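PDB 2C41: DPS family dna-binding stress response protein from Thermosynechococcus elongatus, which binds and oxidises iron as an antioxidant, cage-forming member of the Dps family, and may also bind DNA. Local coordinates for the interface of chains A and B and the interface of chains A and C. Residues are numbered along the deposited sequence; one frame, centred on the assembly and turned at random. Chains: chain A/B/C, DPS family dna-binding stress response protein.

Contact 1: the interface of chains A and B. Residues chain A 40, 44, 94-96, 99, 149-150; chain B 154-156.
The carbonyl O of B:Asp154 takes a hydrogen bond from the backbone N of A:Lys96 (3.1 Å), with the donor nearly along the C=O axis (175°), in the first turn of helix 95-122. The N-H of A:Val95 is also near this oxygen but points away from it. The helix start may add a favourable field for the carbonyl.

The side chain of B:Asp154 works on both chains. Its CG sits between its backbone N and carbonyl carbon (chi1 63°), which turns the carboxylate toward the backbone that follows it. OD1 of B:Asp154 accepts a hydrogen bond from the backbone N of B:Leu156 at 2.7 Å and ties the C-terminal turn together. OD2 of B:Asp154 reaches a water at 2.8 Å, and that water also bonds the backbone N of A:Leu40. CB of B:Asp154 lies against CG2 of A:Val95 (3.7 Å).

B:Leu156 is the apolar plug, with 99 Å² hidden by chain A. CD1 of B:Leu156 meets CD1 of A:Ile99 at 3.8 Å and also touches CG1 of A:Val95 and CD1 of A:Leu40. CD2 of B:Leu156 packs against CB of A:Lys96 and CD1 of A:Leu150, each at 3.9 Å, close to the carbonyl O of A:Phe149. The extended chain of A:Lys96 runs on past the carbonyl O of B:Gly155.

The site anchors the C-terminal tail of one subunit in a neighbour within the twelve-subunit Dps shell.

Contact 2: the interface of chains A and C. Residues chain A 19, 63, 67, 73-75, 80; chain C 31, 34-35.
C:Trp34, near the end of helix 6-35, pushes its indole into a largely apolar pocket of chain A under the methyl of A:Ala63. CB of C:Trp34 rests against CD2 of A:Leu67 (3.9 Å), with CG of A:Pro73 on the same side. CG stands anti to the carbonyl carbon (chi1 -62°), and the indole reaches inward. CE2 and CZ2 lie under A:Ala63, whose CB is 3.5 Å from the six-membered ring centroid in a CH-pi contact. CE3 of C:Trp34 meets CG of A:Pro73 at 3.9 Å and nears the carbonyl O of A:Val74. At the tip, CZ3 of C:Trp34 faces the phenol OH of A:Tyr80 (3.3 Å), which lies at the ring edge, in plane. OE1 of A:Gln19 also comes tip to tip with CZ3 and CH2, its amide turned 86° from the ring.

CD2 of C:Leu35 touches CD of A:Pro73 at 3.8 Å. CG of C:Lys31 rests on CB of A:Ala75 (3.5 Å).

An alanine in place of C:Trp34 would probably open a gap under the methyl of A:Ala63 and leave the phenol OH of A:Tyr80 without the ring edge it faces. The patch occurs twice and adds shape and apolar packing to the two-fold interface, where Dps proteins house their ferroxidase centres.

Contact 3: the interface of chains A and B. Residues chain A 38-43; chain B 40, 43, 47, 145, 148-149.
The ring of A:Phe41 carries CB of B:Glu148 on one face, 3.8 Å from its centroid, and meets B:Phe145 at its edge. CE2 of A:Phe41 points over the centre of the B:Phe145 ring, planes 86° apart. CG of A:Phe41, anti to its backbone N (chi1 179°), carries the ring to these partners. The ring of B:Phe149 has CB of A:Phe41 over the rim of one face, and its CZ packs against CB of A:Arg42 (3.7 Å).

The extended A:Arg42 passes at a slant across the carboxylate of B:Asp43, and its NH1 makes a salt bridge to OD1 at 2.9 Å. This OD1 and a water lie at the guanidinium edge, in its plane, although the carboxylate is turned 65°. OD2 of B:Asp43 accepts a hydrogen bond from the backbone N of A:Asp43 (3.1 Å) on its syn side, tilted out of plane. The in-plane water joins OD1 of B:Asp43 to OD1 of A:Asp43 and may ease their repulsion. A second water joins OD2 to the carbonyl O of A:Pro39.

The backbone N of A:Gly38 bonds the carbonyl O of B:Glu148 at 2.8 Å.

The loop before helix 41-68 and its first turn in chain A meet the start of helix 41-68 and the end of helix 126-149 in chain B.

Contact 1: the interface of chains A and B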
ATOM      1  N   LEU A  40      21.626   6.014  25.437  1.00 13.73           N
ATOM      2  CA  LEU A  40      20.885   4.951  24.759  1.00 13.49           C
ATOM      3  C   LEU A  40      19.441   5.369  24.486  1.00 13.40           C
ATOM      4  O   LEU A  40      18.608   4.529  24.135  1.00 13.58           O
ATOM      5  CB  LEU A  40      20.908   3.651  25.588  1.00 13.54           C
ATOM      6  CG  LEU A  40      22.265   3.234  26.168  1.00 13.92           C
ATOM      7  CD1 LEU A  40      22.142   2.017  27.079  1.00 14.87           C
ATOM      8  CD2 LEU A  40      23.331   2.993  25.084  1.00 14.18           C
ATOM      9  N   LEU A  44      16.344   2.781  23.399  1.00 13.30           N
ATOM     10  CA  LEU A  44      15.466   2.343  24.496  1.00 13.87           C
ATOM     11  C   LEU A  44      14.057   2.913  24.428  1.00 13.50           C
ATOM     12  O   LEU A  44      13.094   2.202  24.716  1.00 13.37           O
ATOM     13  CB  LEU A  44      16.097   2.635  25.854  1.00 14.63           C
ATOM     14  CG  LEU A  44      17.231   1.667  26.185  1.00 16.18           C
ATOM     15  CD1 LEU A  44      18.002   2.167  27.365  1.00 19.52           C
ATOM     16  CD2 LEU A  44      16.675   0.280  26.445  1.00 19.77           C
ATOM     17  N   THR A  94      16.319   4.372  37.670  1.00 16.48           N
ATOM     18  CA  THR A  94      17.348   4.419  36.637  1.00 15.72           C
ATOM     19  C   THR A  94      16.887   3.522  35.494  1.00 15.52           C
ATOM     20  O   THR A  94      15.973   2.704  35.673  1.00 14.64           O
ATOM     21  CB  THR A  94      18.716   3.909  37.140  1.00 16.05           C
ATOM     22  OG1 THR A  94      18.639   2.496  37.362  1.00 14.26           O
ATOM     23  CG2 THR A  94      19.135   4.625  38.420  1.00 16.64           C
ATOM     24  N   VAL A  95      17.515   3.669  34.332  1.00 15.25           N
ATOM     25  CA  VAL A  95      17.189   2.792  33.198  1.00 15.34           C
ATOM     26  C   VAL A  95      17.436   1.326  33.548  1.00 15.25           C
ATOM     27  O   VAL A  95      16.602   0.470  33.234  1.00 14.85           O
ATOM     28  CB  VAL A  95      17.933   3.195  31.899  1.00 15.62           C
ATOM     29  CG1 VAL A  95      17.537   2.263  30.767  1.00 16.22           C
ATOM     30  CG2 VAL A  95      17.605   4.645  31.531  1.00 15.63           C
ATOM     31  N   LYS A  96      18.568   1.036  34.198  1.00 15.00           N
ATOM     32  CA  LYS A  96      18.851  -0.328  34.657  1.00 15.10           C
ATOM     33  C   LYS A  96      17.708  -0.867  35.525  1.00 15.01           C
ATOM     34  O   LYS A  96      17.251  -1.990  35.332  1.00 14.85           O
ATOM     35  CB  LYS A  96      20.170  -0.385  35.431  1.00 15.17           C
ATOM     36  CG  LYS A  96      20.548  -1.781  35.911  1.00 16.39           C
ATOM     37  CD  LYS A  96      21.940  -1.791  36.510  1.00 19.99           C
ATOM     38  CE  LYS A  96      22.283  -3.176  37.049  1.00 22.42           C
ATOM     39  NZ  LYS A  96      23.607  -3.180  37.718  1.00 25.06           N
ATOM     40  N   ILE A  99      14.563  -1.729  33.483  1.00 14.02           N
ATOM     41  CA  ILE A  99      14.763  -2.992  32.788  1.00 14.05           C
ATOM     42  C   ILE A  99      14.638  -4.191  33.743  1.00 14.44           C
ATOM     43  O   ILE A  99      13.964  -5.176  33.422  1.00 14.10           O
ATOM     44  CB  ILE A  99      16.101  -2.987  32.007  1.00 14.07           C
ATOM     45  CG1 ILE A  99      16.014  -1.980  30.835  1.00 13.24           C
ATOM     46  CG2 ILE A  99      16.437  -4.398  31.510  1.00 14.36           C
ATOM     47  CD1 ILE A  99      17.338  -1.686  30.135  1.00 13.50           C
ATOM     48  N   PHE A 149      20.184  -6.416  27.584  1.00 14.63           N
ATOM     49  CA  PHE A 149      20.630  -5.068  27.962  1.00 15.03           C
ATOM     50  C   PHE A 149      21.416  -5.034  29.275  1.00 15.46           C
ATOM     51  O   PHE A 149      22.189  -4.108  29.511  1.00 15.52           O
ATOM     52  CB  PHE A 149      19.443  -4.111  28.050  1.00 14.95           C
ATOM     53  CG  PHE A 149      19.018  -3.558  26.720  1.00 15.76           C
ATOM     54  CD1 PHE A 149      18.124  -4.253  25.919  1.00 15.70           C
ATOM     55  CD2 PHE A 149      19.531  -2.351  26.263  1.00 15.51           C
ATOM     56  CE1 PHE A 149      17.727  -3.740  24.694  1.00 16.13           C
ATOM     57  CE2 PHE A 149      19.146  -1.832  25.038  1.00 16.03           C
ATOM     58  CZ  PHE A 149      18.250  -2.519  24.252  1.00 15.53           C
ATOM     59  N   LEU A 150      21.199  -6.047  30.111  1.00 15.70           N
ATOM     60  CA  LEU A 150      21.845  -6.159  31.422  1.00 16.72           C
ATOM     61  C   LEU A 150      23.174  -6.918  31.383  1.00 16.97           C
ATOM     62  O   LEU A 150      23.901  -6.949  32.385  1.00 17.02           O
ATOM     63  CB  LEU A 150      20.888  -6.835  32.406  1.00 16.57           C
ATOM     64  CG  LEU A 150      20.001  -6.003  33.340  1.00 18.67           C
ATOM     65  CD1 LEU A 150      19.694  -4.599  32.871  1.00 16.81           C
ATOM     66  CD2 LEU A 150      18.740  -6.779  33.696  1.00 18.13           C
TER
ATOM     67  N   ASP B 154      22.333   6.522  33.929  1.00 17.91           N
ATOM     68  CA  ASP B 154      21.350   5.530  33.479  1.00 17.94           C
ATOM     69  C   ASP B 154      21.577   4.127  34.069  1.00 18.01           C
ATOM     70  O   ASP B 154      20.665   3.295  34.071  1.00 17.54           O
ATOM     71  CB  ASP B 154      21.213   5.520  31.942  1.00 17.88           C
ATOM     72  CG  ASP B 154      22.492   5.117  31.227  1.00 17.74           C
ATOM     73  OD1 ASP B 154      23.176   4.174  31.672  1.00 18.23           O
ATOM     74  OD2 ASP B 154      22.807   5.737  30.195  1.00 19.27           O
ATOM     75  N   GLY B 155      22.788   3.884  34.571  1.00 17.92           N
ATOM     76  CA  GLY B 155      23.131   2.621  35.222  1.00 18.29           C
ATOM     77  C   GLY B 155      23.613   1.529  34.282  1.00 18.66           C
ATOM     78  O   GLY B 155      23.973   0.436  34.723  1.00 18.66           O
ATOM     79  N   LEU B 156      23.631   1.825  32.984  1.00 18.56           N
ATOM     80  CA  LEU B 156      24.079   0.864  31.981  1.00 18.66           C
ATOM     81  C   LEU B 156      25.385   1.296  31.307  1.00 18.93           C
ATOM     82  O   LEU B 156      26.315   0.502  31.189  1.00 18.85           O
ATOM     83  CB  LEU B 156      22.988   0.624  30.928  1.00 18.79           C
ATOM     84  CG  LEU B 156      21.621   0.079  31.375  1.00 18.81           C
ATOM     85  CD1 LEU B 156      20.636   0.102  30.202  1.00 19.76           C
ATOM     86  CD2 LEU B 156      21.703  -1.337  31.957  1.00 19.18           C
TER
HETATM   87  O   HOH W   1      20.869   5.529  28.214  1.00 13.64           O

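Contact 2: the interface of chains A and C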
ATOM      1  N   GLN A  19      -5.663 -10.072  32.155  1.00 13.19           N
ATOM      2  CA  GLN A  19      -6.041  -8.829  31.488  1.00 13.00           C
ATOM      3  C   GLN A  19      -5.550  -7.612  32.270  1.00 12.97           C
ATOM      4  O   GLN A  19      -4.969  -6.690  31.687  1.00 12.48           O
ATOM      5  CB  GLN A  19      -7.555  -8.748  31.291  1.00 13.57           C
ATOM      6  CG  GLN A  19      -7.998  -7.425  30.682  1.00 13.13           C
ATOM      7  CD  GLN A  19      -9.437  -7.069  31.022  1.00 14.47           C
ATOM      8  OE1 GLN A  19      -9.876  -5.932  30.810  1.00 16.65           O
ATOM      9  NE2 GLN A  19     -10.178  -8.037  31.547  1.00 12.47           N
ATOM     10  N   ALA A  63      -9.467  -9.489  27.419  1.00 13.85           N
ATOM     11  CA  ALA A  63     -10.762  -8.964  27.862  1.00 13.64           C
ATOM     12  C   ALA A  63     -11.912  -9.611  27.086  1.00 13.64           C
ATOM     13  O   ALA A  63     -12.889 -10.083  27.669  1.00 13.47           O
ATOM     14  CB  ALA A  63     -10.798  -7.451  27.716  1.00 13.63           C
ATOM     15  N   LEU A  67     -15.676 -12.360  27.544  1.00 14.90           N
ATOM     16  CA  LEU A  67     -16.999 -12.222  26.920  1.00 15.59           C
ATOM     17  C   LEU A  67     -17.385 -13.450  26.100  1.00 15.82           C
ATOM     18  O   LEU A  67     -18.543 -13.870  26.106  1.00 15.37           O
ATOM     19  CB  LEU A  67     -17.056 -11.004  25.991  1.00 16.20           C
ATOM     20  CG  LEU A  67     -17.175  -9.561  26.498  1.00 18.39           C
ATOM     21  CD1 LEU A  67     -18.017  -9.413  27.746  1.00 18.50           C
ATOM     22  CD2 LEU A  67     -15.830  -8.932  26.676  1.00 20.38           C
ATOM     23  N   PRO A  73     -15.083  -9.066  31.429  1.00 17.05           N
ATOM     24  CA  PRO A  73     -13.703  -8.727  31.747  1.00 16.76           C
ATOM     25  C   PRO A  73     -13.655  -7.751  32.921  1.00 16.56           C
ATOM     26  O   PRO A  73     -14.705  -7.275  33.379  1.00 16.50           O
ATOM     27  CB  PRO A  73     -13.215  -8.036  30.467  1.00 16.81           C
ATOM     28  CG  PRO A  73     -14.447  -7.378  29.911  1.00 16.43           C
ATOM     29  CD  PRO A  73     -15.585  -8.317  30.257  1.00 16.97           C
ATOM     30  N   VAL A  74     -12.450  -7.470  33.411  1.00 16.33           N
ATOM     31  CA  VAL A  74     -12.243  -6.297  34.257  1.00 16.25           C
ATOM     32  C   VAL A  74     -12.531  -5.108  33.354  1.00 16.38           C
ATOM     33  O   VAL A  74     -12.155  -5.126  32.172  1.00 16.47           O
ATOM     34  CB  VAL A  74     -10.784  -6.193  34.767  1.00 16.32           C
ATOM     35  CG1 VAL A  74     -10.655  -5.052  35.755  1.00 16.63           C
ATOM     36  CG2 VAL A  74     -10.330  -7.497  35.410  1.00 16.11           C
ATOM     37  N   ALA A  75     -13.214  -4.095  33.876  1.00 16.06           N
ATOM     38  CA  ALA A  75     -13.620  -2.956  33.035  1.00 16.30           C
ATOM     39  C   ALA A  75     -13.601  -1.608  33.760  1.00 16.40           C
ATOM     40  O   ALA A  75     -13.303  -0.575  33.154  1.00 16.30           O
ATOM     41  CB  ALA A  75     -14.999  -3.212  32.419  1.00 16.47           C
ATOM     42  N   TYR A  80      -8.416  -2.327  38.070  1.00 16.00           N
ATOM     43  CA  TYR A  80      -7.185  -2.894  37.503  1.00 16.09           C
ATOM     44  C   TYR A  80      -6.086  -3.151  38.538  1.00 16.29           C
ATOM     45  O   TYR A  80      -5.518  -4.240  38.580  1.00 16.21           O
ATOM     46  CB  TYR A  80      -6.663  -2.058  36.320  1.00 15.58           C
ATOM     47  CG  TYR A  80      -7.503  -2.196  35.052  1.00 14.65           C
ATOM     48  CD1 TYR A  80      -7.598  -3.417  34.386  1.00 15.79           C
ATOM     49  CD2 TYR A  80      -8.193  -1.103  34.521  1.00 15.34           C
ATOM     50  CE1 TYR A  80      -8.362  -3.559  33.223  1.00 14.16           C
ATOM     51  CE2 TYR A  80      -8.962  -1.231  33.352  1.00 13.83           C
ATOM     52  CZ  TYR A  80      -9.039  -2.468  32.709  1.00 15.42           C
ATOM     53  OH  TYR A  80      -9.786  -2.630  31.549  1.00 14.54           O
TER
ATOM     54  N   LYS C  31     -14.227  -0.244  28.365  1.00 12.42           N
ATOM     55  CA  LYS C  31     -15.367  -0.817  29.084  1.00 12.45           C
ATOM     56  C   LYS C  31     -16.629  -0.826  28.221  1.00 12.45           C
ATOM     57  O   LYS C  31     -17.290  -1.861  28.103  1.00 12.13           O
ATOM     58  CB  LYS C  31     -15.630  -0.078  30.405  1.00 12.40           C
ATOM     59  CG  LYS C  31     -16.920  -0.557  31.100  1.00 13.22           C
ATOM     60  CD  LYS C  31     -17.069   0.052  32.491  1.00 12.68           C
ATOM     61  CE  LYS C  31     -18.445  -0.268  33.101  1.00 12.48           C
ATOM     62  NZ  LYS C  31     -18.616   0.351  34.451  1.00 14.76           N
ATOM     63  N   TRP C  34     -16.427  -3.293  25.348  1.00 12.84           N
ATOM     64  CA  TRP C  34     -16.576  -4.691  25.755  1.00 13.37           C
ATOM     65  C   TRP C  34     -17.975  -5.031  26.260  1.00 13.73           C
ATOM     66  O   TRP C  34     -18.474  -6.135  26.010  1.00 13.77           O
ATOM     67  CB  TRP C  34     -15.557  -5.073  26.834  1.00 13.26           C
ATOM     68  CG  TRP C  34     -14.138  -4.965  26.416  1.00 12.78           C
ATOM     69  CD1 TRP C  34     -13.606  -5.281  25.187  1.00 12.04           C
ATOM     70  CD2 TRP C  34     -13.048  -4.514  27.227  1.00 12.71           C
ATOM     71  NE1 TRP C  34     -12.248  -5.046  25.189  1.00 11.67           N
ATOM     72  CE2 TRP C  34     -11.881  -4.568  26.426  1.00 13.73           C
ATOM     73  CE3 TRP C  34     -12.943  -4.064  28.558  1.00 13.32           C
ATOM     74  CZ2 TRP C  34     -10.616  -4.210  26.919  1.00 13.03           C
ATOM     75  CZ3 TRP C  34     -11.695  -3.686  29.044  1.00 13.14           C
ATOM     76  CH2 TRP C  34     -10.541  -3.767  28.226  1.00 13.22           C
ATOM     77  N   LEU C  35     -18.600  -4.092  26.964  1.00 14.07           N
ATOM     78  CA  LEU C  35     -19.834  -4.394  27.698  1.00 14.84           C
ATOM     79  C   LEU C  35     -21.122  -3.939  27.020  1.00 15.24           C
ATOM     80  O   LEU C  35     -22.227  -4.236  27.499  1.00 14.98           O
ATOM     81  CB  LEU C  35     -19.764  -3.852  29.127  1.00 14.80           C
ATOM     82  CG  LEU C  35     -18.619  -4.367  30.005  1.00 15.77           C
ATOM     83  CD1 LEU C  35     -18.789  -3.826  31.412  1.00 17.03           C
ATOM     84  CD2 LEU C  35     -18.564  -5.894  30.020  1.00 17.74           C
TER

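Contact 3: the interface of chains A and B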
ATOM      1  N   GLY A  38      19.659   9.152  28.898  1.00 14.36           N
ATOM      2  CA  GLY A  38      21.058   8.781  28.712  1.00 14.34           C
ATOM      3  C   GLY A  38      21.373   8.512  27.251  1.00 14.29           C
ATOM      4  O   GLY A  38      20.491   8.632  26.392  1.00 14.13           O
ATOM      5  N   PRO A  39      22.637   8.150  26.958  1.00 14.53           N
ATOM      6  CA  PRO A  39      23.106   7.971  25.575  1.00 14.48           C
ATOM      7  C   PRO A  39      22.424   6.853  24.776  1.00 14.24           C
ATOM      8  O   PRO A  39      22.630   6.772  23.560  1.00 14.62           O
ATOM      9  CB  PRO A  39      24.603   7.670  25.737  1.00 14.72           C
ATOM     10  CG  PRO A  39      24.956   8.130  27.121  1.00 15.19           C
ATOM     11  CD  PRO A  39      23.716   7.938  27.939  1.00 14.40           C
ATOM     12  N   LEU A  40      21.626   6.014  25.437  1.00 13.73           N
ATOM     13  CA  LEU A  40      20.885   4.951  24.759  1.00 13.49           C
ATOM     14  C   LEU A  40      19.441   5.369  24.486  1.00 13.40           C
ATOM     15  O   LEU A  40      18.608   4.529  24.135  1.00 13.58           O
ATOM     16  CB  LEU A  40      20.908   3.651  25.588  1.00 13.54           C
ATOM     17  CG  LEU A  40      22.265   3.234  26.168  1.00 13.92           C
ATOM     18  CD1 LEU A  40      22.142   2.017  27.079  1.00 14.87           C
ATOM     19  CD2 LEU A  40      23.331   2.993  25.084  1.00 14.18           C
ATOM     20  N   PHE A  41      19.152   6.664  24.620  1.00 13.09           N
ATOM     21  CA  PHE A  41      17.754   7.129  24.627  1.00 12.85           C
ATOM     22  C   PHE A  41      16.928   6.649  23.443  1.00 12.76           C
ATOM     23  O   PHE A  41      15.877   6.061  23.638  1.00 12.91           O
ATOM     24  CB  PHE A  41      17.626   8.659  24.714  1.00 13.15           C
ATOM     25  CG  PHE A  41      16.185   9.136  24.696  1.00 13.50           C
ATOM     26  CD1 PHE A  41      15.392   9.042  25.835  1.00 15.01           C
ATOM     27  CD2 PHE A  41      15.616   9.640  23.526  1.00 14.07           C
ATOM     28  CE1 PHE A  41      14.047   9.473  25.816  1.00 14.91           C
ATOM     29  CE2 PHE A  41      14.277  10.070  23.494  1.00 14.98           C
ATOM     30  CZ  PHE A  41      13.500   9.988  24.643  1.00 14.42           C
ATOM     31  N   ARG A  42      17.360   6.942  22.216  1.00 12.46           N
ATOM     32  CA  ARG A  42      16.512   6.595  21.069  1.00 12.47           C
ATOM     33  C   ARG A  42      16.240   5.087  21.028  1.00 12.57           C
ATOM     34  O   ARG A  42      15.072   4.663  20.887  1.00 12.11           O
ATOM     35  CB  ARG A  42      17.091   7.106  19.750  1.00 12.64           C
ATOM     36  CG  ARG A  42      16.232   6.753  18.537  1.00 13.16           C
ATOM     37  CD  ARG A  42      16.897   7.148  17.223  1.00 12.37           C
ATOM     38  NE  ARG A  42      16.139   6.635  16.075  1.00 12.18           N
ATOM     39  CZ  ARG A  42      16.158   5.373  15.647  1.00 13.58           C
ATOM     40  NH1 ARG A  42      16.907   4.446  16.251  1.00 13.07           N
ATOM     41  NH2 ARG A  42      15.413   5.034  14.597  1.00 12.95           N
ATOM     42  N   ASP A  43      17.303   4.292  21.166  1.00 12.58           N
ATOM     43  CA  ASP A  43      17.195   2.825  21.123  1.00 13.10           C
ATOM     44  C   ASP A  43      16.198   2.309  22.163  1.00 13.19           C
ATOM     45  O   ASP A  43      15.295   1.527  21.841  1.00 13.00           O
ATOM     46  CB  ASP A  43      18.571   2.172  21.321  1.00 13.27           C
ATOM     47  CG  ASP A  43      18.634   0.729  20.795  1.00 15.20           C
ATOM     48  OD1 ASP A  43      17.985   0.428  19.769  1.00 16.04           O
ATOM     49  OD2 ASP A  43      19.362  -0.101  21.393  1.00 16.32           O
TER
ATOM     50  N   LEU B  40      27.494   4.073  19.404  1.00 13.83           N
ATOM     51  CA  LEU B  40      26.097   4.495  19.251  1.00 13.48           C
ATOM     52  C   LEU B  40      25.783   4.830  17.795  1.00 13.26           C
ATOM     53  O   LEU B  40      24.763   5.460  17.507  1.00 13.40           O
ATOM     54  CB  LEU B  40      25.806   5.725  20.115  1.00 13.56           C
ATOM     55  CG  LEU B  40      26.294   5.645  21.568  1.00 14.38           C
ATOM     56  CD1 LEU B  40      26.004   6.942  22.295  1.00 15.19           C
ATOM     57  CD2 LEU B  40      25.650   4.463  22.290  1.00 14.76           C
ATOM     58  N   ASP B  43      22.163   4.073  15.979  1.00 12.54           N
ATOM     59  CA  ASP B  43      21.125   4.828  16.689  1.00 12.97           C
ATOM     60  C   ASP B  43      21.191   6.330  16.388  1.00 13.15           C
ATOM     61  O   ASP B  43      20.180   6.946  16.050  1.00 12.80           O
ATOM     62  CB  ASP B  43      21.215   4.580  18.204  1.00 13.23           C
ATOM     63  CG  ASP B  43      19.901   4.882  18.929  1.00 14.99           C
ATOM     64  OD1 ASP B  43      18.819   4.574  18.369  1.00 15.03           O
ATOM     65  OD2 ASP B  43      19.956   5.396  20.072  1.00 16.37           O
ATOM     66  N   LEU B  47      18.899   8.930  14.298  1.00 12.96           N
ATOM     67  CA  LEU B  47      18.352  10.103  14.986  1.00 12.94           C
ATOM     68  C   LEU B  47      18.554  11.361  14.147  1.00 12.75           C
ATOM     69  O   LEU B  47      17.610  12.103  13.897  1.00 12.18           O
ATOM     70  CB  LEU B  47      18.992  10.291  16.367  1.00 13.08           C
ATOM     71  CG  LEU B  47      18.514  11.527  17.136  1.00 14.91           C
ATOM     72  CD1 LEU B  47      17.126  11.308  17.727  1.00 16.78           C
ATOM     73  CD2 LEU B  47      19.504  11.917  18.216  1.00 16.12           C
ATOM     74  N   PHE B 145      14.635  15.088  22.823  1.00 13.66           N
ATOM     75  CA  PHE B 145      15.418  13.910  22.410  1.00 13.91           C
ATOM     76  C   PHE B 145      16.911  14.115  22.615  1.00 13.73           C
ATOM     77  O   PHE B 145      17.585  13.295  23.240  1.00 13.94           O
ATOM     78  CB  PHE B 145      15.175  13.583  20.941  1.00 13.95           C
ATOM     79  CG  PHE B 145      14.085  12.574  20.713  1.00 14.79           C
ATOM     80  CD1 PHE B 145      12.764  12.865  21.050  1.00 15.99           C
ATOM     81  CD2 PHE B 145      14.375  11.346  20.129  1.00 15.97           C
ATOM     82  CE1 PHE B 145      11.741  11.935  20.831  1.00 16.86           C
ATOM     83  CE2 PHE B 145      13.359  10.402  19.902  1.00 16.22           C
ATOM     84  CZ  PHE B 145      12.042  10.699  20.249  1.00 15.56           C
ATOM     85  N   GLU B 148      18.135  14.296  26.243  1.00 14.33           N
ATOM     86  CA  GLU B 148      18.181  12.980  26.876  1.00 14.70           C
ATOM     87  C   GLU B 148      19.524  12.263  26.669  1.00 14.58           C
ATOM     88  O   GLU B 148      20.037  11.629  27.587  1.00 14.22           O
ATOM     89  CB  GLU B 148      17.007  12.107  26.414  1.00 14.95           C
ATOM     90  CG  GLU B 148      15.624  12.626  26.863  1.00 17.46           C
ATOM     91  CD  GLU B 148      15.547  12.884  28.366  1.00 21.77           C
ATOM     92  OE1 GLU B 148      14.929  13.899  28.790  1.00 22.01           O
ATOM     93  OE2 GLU B 148      16.123  12.076  29.126  1.00 21.66           O
ATOM     94  N   PHE B 149      20.105  12.392  25.477  1.00 14.69           N
ATOM     95  CA  PHE B 149      21.413  11.782  25.195  1.00 15.02           C
ATOM     96  C   PHE B 149      22.530  12.302  26.097  1.00 15.56           C
ATOM     97  O   PHE B 149      23.535  11.619  26.298  1.00 15.40           O
ATOM     98  CB  PHE B 149      21.800  11.970  23.719  1.00 15.09           C
ATOM     99  CG  PHE B 149      21.160  10.976  22.801  1.00 15.31           C
ATOM    100  CD1 PHE B 149      19.886  11.199  22.300  1.00 15.62           C
ATOM    101  CD2 PHE B 149      21.829   9.802  22.442  1.00 15.77           C
ATOM    102  CE1 PHE B 149      19.281  10.264  21.443  1.00 15.25           C
ATOM    103  CE2 PHE B 149      21.234   8.872  21.586  1.00 16.18           C
ATOM    104  CZ  PHE B 149      19.954   9.104  21.090  1.00 15.18           C
TER
HETATM  105  O   HOH W   2      18.242   1.977  17.338  1.00 15.31           O
HETATM  106  O   HOH W   3      22.283   5.220  21.353  1.00 16.82           O

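Contacts 1 and 3 belong to the same A-B interface, with their C-alpha centres about 11 Å apart. They share A:Leu40, just before helix 41-68, so the tail of chain B and the helix ends of chain B grip one corner of chain A. Contact 2 lies about 34 Å from contact 1 and about 37 Å from contact 3, on a different interface. The start of helix 41-68 and the loop before it serve contact 3 and border contact 1; its far end serves contact 2. Each subunit can thus join a two-fold partner and a second neighbour at once, which fits a closed shell of twelve.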